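Local coordinates for dihydropteroate synthase (Burkholderia cenocepacia, PDB 2Y5J), which probably joins para-aminobenzoate to 6-hydroxymethyl-7,8-dihydropterin diphosphate, with magnesium as cofactor, to make the folate precursor 7,8-dihydropteroate, at residues A[14-19]-A[95-100]. Sequence-based numbering, arbitrary orientation.
Sequences GRFELT and PLNVPL
The ring of F16 lies against P99 in a CH-pi contact: CD of P99 sits 3.5 Å from the centroid of the F16 ring, 18° off its normal. Proline suits this place because its CD, bonded to the tertiary amide nitrogen, carries slightly polarised hydrogens toward the aromatic face. CB of R15 backs the opposite face; a flat, apolar phenyl can pack on both. At the far rim, CZ of F16 approaches O of N97 obliquely, at van der Waals distance (3.4 Å). Asparagine tolerates the positive phi here (58°) better than most residues. L18 extends the apolar patch, its branched end bringing CD2 within 3.8 Å of CG of P99.

Running on past the ring, R15 bends at chi3 (-81°), so that one guanidinium face meets CE2 of F16. Its several N-H groups serve different partners: NH2 donates to a water at 3.2 Å and forms a salt bridge with OD2 of D119, which also accepts a hydrogen bond from N of L100, while NH1 hydrogen-bonds to O of R94. The water can donate to O of V98 at 3.0 Å, though other acceptors compete for its protons. Hairpin 11-18 thus meets the loop entering barrel strand 100-103 largely by fit of shape, while directional polar bonds probably fix where the arginine lies.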
loop_
_atom_site.group_PDB
_atom_site.type_symbol
_atom_site.label_atom_id
_atom_site.label_comp_id
_atom_site.label_asym_id
_atom_site.label_seq_id
_atom_site.Cartn_x
_atom_site.Cartn_y
_atom_site.Cartn_z
ATOM N N GLY A 14 -9.090 -4.902 9.784
ATOM C CA GLY A 14 -9.199 -6.275 10.248
ATOM C C GLY A 14 -9.213 -6.285 11.761
ATOM O O GLY A 14 -9.993 -5.554 12.364
ATOM N N ARG A 15 -8.304 -7.052 12.358
ATOM C CA ARG A 15 -8.170 -7.165 13.803
ATOM C C ARG A 15 -7.780 -5.858 14.482
ATOM O O ARG A 15 -7.986 -5.746 15.698
ATOM C CB ARG A 15 -7.121 -8.227 14.163
ATOM C CG ARG A 15 -7.574 -9.680 13.925
ATOM C CD ARG A 15 -6.409 -10.638 14.209
ATOM N NE ARG A 15 -5.477 -10.749 13.088
ATOM C CZ ARG A 15 -4.314 -11.391 13.128
ATOM N NH1 ARG A 15 -3.871 -11.941 14.257
ATOM N NH2 ARG A 15 -3.565 -11.395 12.030
ATOM N N PHE A 16 -7.256 -4.892 13.719
ATOM C CA PHE A 16 -6.531 -3.753 14.272
ATOM C C PHE A 16 -7.153 -2.420 13.904
ATOM O O PHE A 16 -7.566 -2.170 12.773
ATOM C CB PHE A 16 -5.087 -3.824 13.791
ATOM C CG PHE A 16 -4.408 -5.137 14.088
ATOM C CD1 PHE A 16 -3.934 -5.428 15.358
ATOM C CD2 PHE A 16 -4.272 -6.096 13.102
ATOM C CE1 PHE A 16 -3.292 -6.624 15.629
ATOM C CE2 PHE A 16 -3.615 -7.295 13.342
ATOM C CZ PHE A 16 -3.135 -7.556 14.612
ATOM N N GLU A 17 -7.277 -1.547 14.891
ATOM C CA GLU A 17 -7.723 -0.190 14.642
ATOM C C GLU A 17 -6.381 0.541 14.566
ATOM O O GLU A 17 -5.623 0.555 15.539
ATOM C CB GLU A 17 -8.592 0.303 15.811
ATOM C CG GLU A 17 -10.114 0.145 15.688
ATOM C CD GLU A 17 -10.748 -0.503 16.918
ATOM O OE1 GLU A 17 -10.393 -1.683 17.178
ATOM O OE2 GLU A 17 -11.582 0.164 17.592
ATOM N N LEU A 18 -6.058 1.127 13.416
ATOM C CA LEU A 18 -4.698 1.589 13.214
ATOM C C LEU A 18 -4.875 3.081 13.185
ATOM O O LEU A 18 -5.787 3.622 12.561
ATOM C CB LEU A 18 -4.114 1.114 11.888
ATOM C CG LEU A 18 -3.760 -0.348 11.650
ATOM C CD1 LEU A 18 -3.249 -0.494 10.211
ATOM C CD2 LEU A 18 -2.780 -0.977 12.616
ATOM N N THR A 19 -3.961 3.728 13.897
ATOM C CA THR A 19 -3.975 5.181 14.018
ATOM C C THR A 19 -2.559 5.679 13.721
ATOM O O THR A 19 -1.562 5.000 13.974
ATOM C CB THR A 19 -4.454 5.623 15.417
ATOM O OG1 THR A 19 -3.418 5.396 16.375
ATOM C CG2 THR A 19 -5.715 4.877 15.847
ATOM N N PRO A 95 -0.830 -15.689 14.220
ATOM C CA PRO A 95 -0.779 -15.556 15.680
ATOM C C PRO A 95 0.263 -14.576 16.214
ATOM O O PRO A 95 0.186 -14.193 17.382
ATOM C CB PRO A 95 -0.482 -16.979 16.175
ATOM C CG PRO A 95 -0.309 -17.848 14.948
ATOM C CD PRO A 95 -0.128 -16.912 13.787
ATOM N N LEU A 96 1.203 -14.179 15.359
ATOM C CA LEU A 96 2.135 -13.075 15.602
ATOM C C LEU A 96 1.431 -11.770 15.947
ATOM O O LEU A 96 2.050 -10.888 16.533
ATOM C CB LEU A 96 3.061 -12.845 14.409
ATOM C CG LEU A 96 4.181 -13.864 14.160
ATOM C CD1 LEU A 96 4.766 -13.730 12.767
ATOM C CD2 LEU A 96 5.323 -13.810 15.177
ATOM N N ASN A 97 0.157 -11.644 15.595
ATOM C CA ASN A 97 -0.640 -10.459 15.895
ATOM C C ASN A 97 -0.132 -9.114 15.352
ATOM O O ASN A 97 -0.130 -8.103 16.043
ATOM C CB ASN A 97 -0.929 -10.403 17.394
ATOM C CG ASN A 97 -2.358 -9.982 17.700
ATOM O OD1 ASN A 97 -3.318 -10.706 17.422
ATOM N ND2 ASN A 97 -2.505 -8.815 18.322
ATOM N N VAL A 98 0.329 -9.104 14.104
ATOM C CA VAL A 98 0.538 -7.867 13.352
ATOM C C VAL A 98 -0.324 -7.847 12.089
ATOM O O VAL A 98 -0.452 -8.858 11.413
ATOM C CB VAL A 98 2.025 -7.672 12.961
ATOM C CG1 VAL A 98 2.669 -8.961 12.548
ATOM C CG2 VAL A 98 2.156 -6.726 11.784
ATOM N N PRO A 99 -0.881 -6.679 11.730
ATOM C CA PRO A 99 -1.628 -6.587 10.480
ATOM C C PRO A 99 -0.975 -7.325 9.309
ATOM O O PRO A 99 0.219 -7.157 9.049
ATOM C CB PRO A 99 -1.679 -5.080 10.240
ATOM C CG PRO A 99 -1.644 -4.477 11.586
ATOM C CD PRO A 99 -0.904 -5.414 12.491
ATOM N N LEU A 100 -1.757 -8.189 8.665
ATOM C CA LEU A 100 -1.276 -9.056 7.597
ATOM C C LEU A 100 -2.003 -8.622 6.333
ATOM O O LEU A 100 -3.232 -8.536 6.317
ATOM C CB LEU A 100 -1.601 -10.534 7.856
ATOM C CG LEU A 100 -1.158 -11.299 9.106
ATOM C CD1 LEU A 100 -1.621 -12.744 8.991
ATOM C CD2 LEU A 100 0.356 -11.295 9.226
HETATM O O HOH W 1 -0.400 -11.747 12.343
#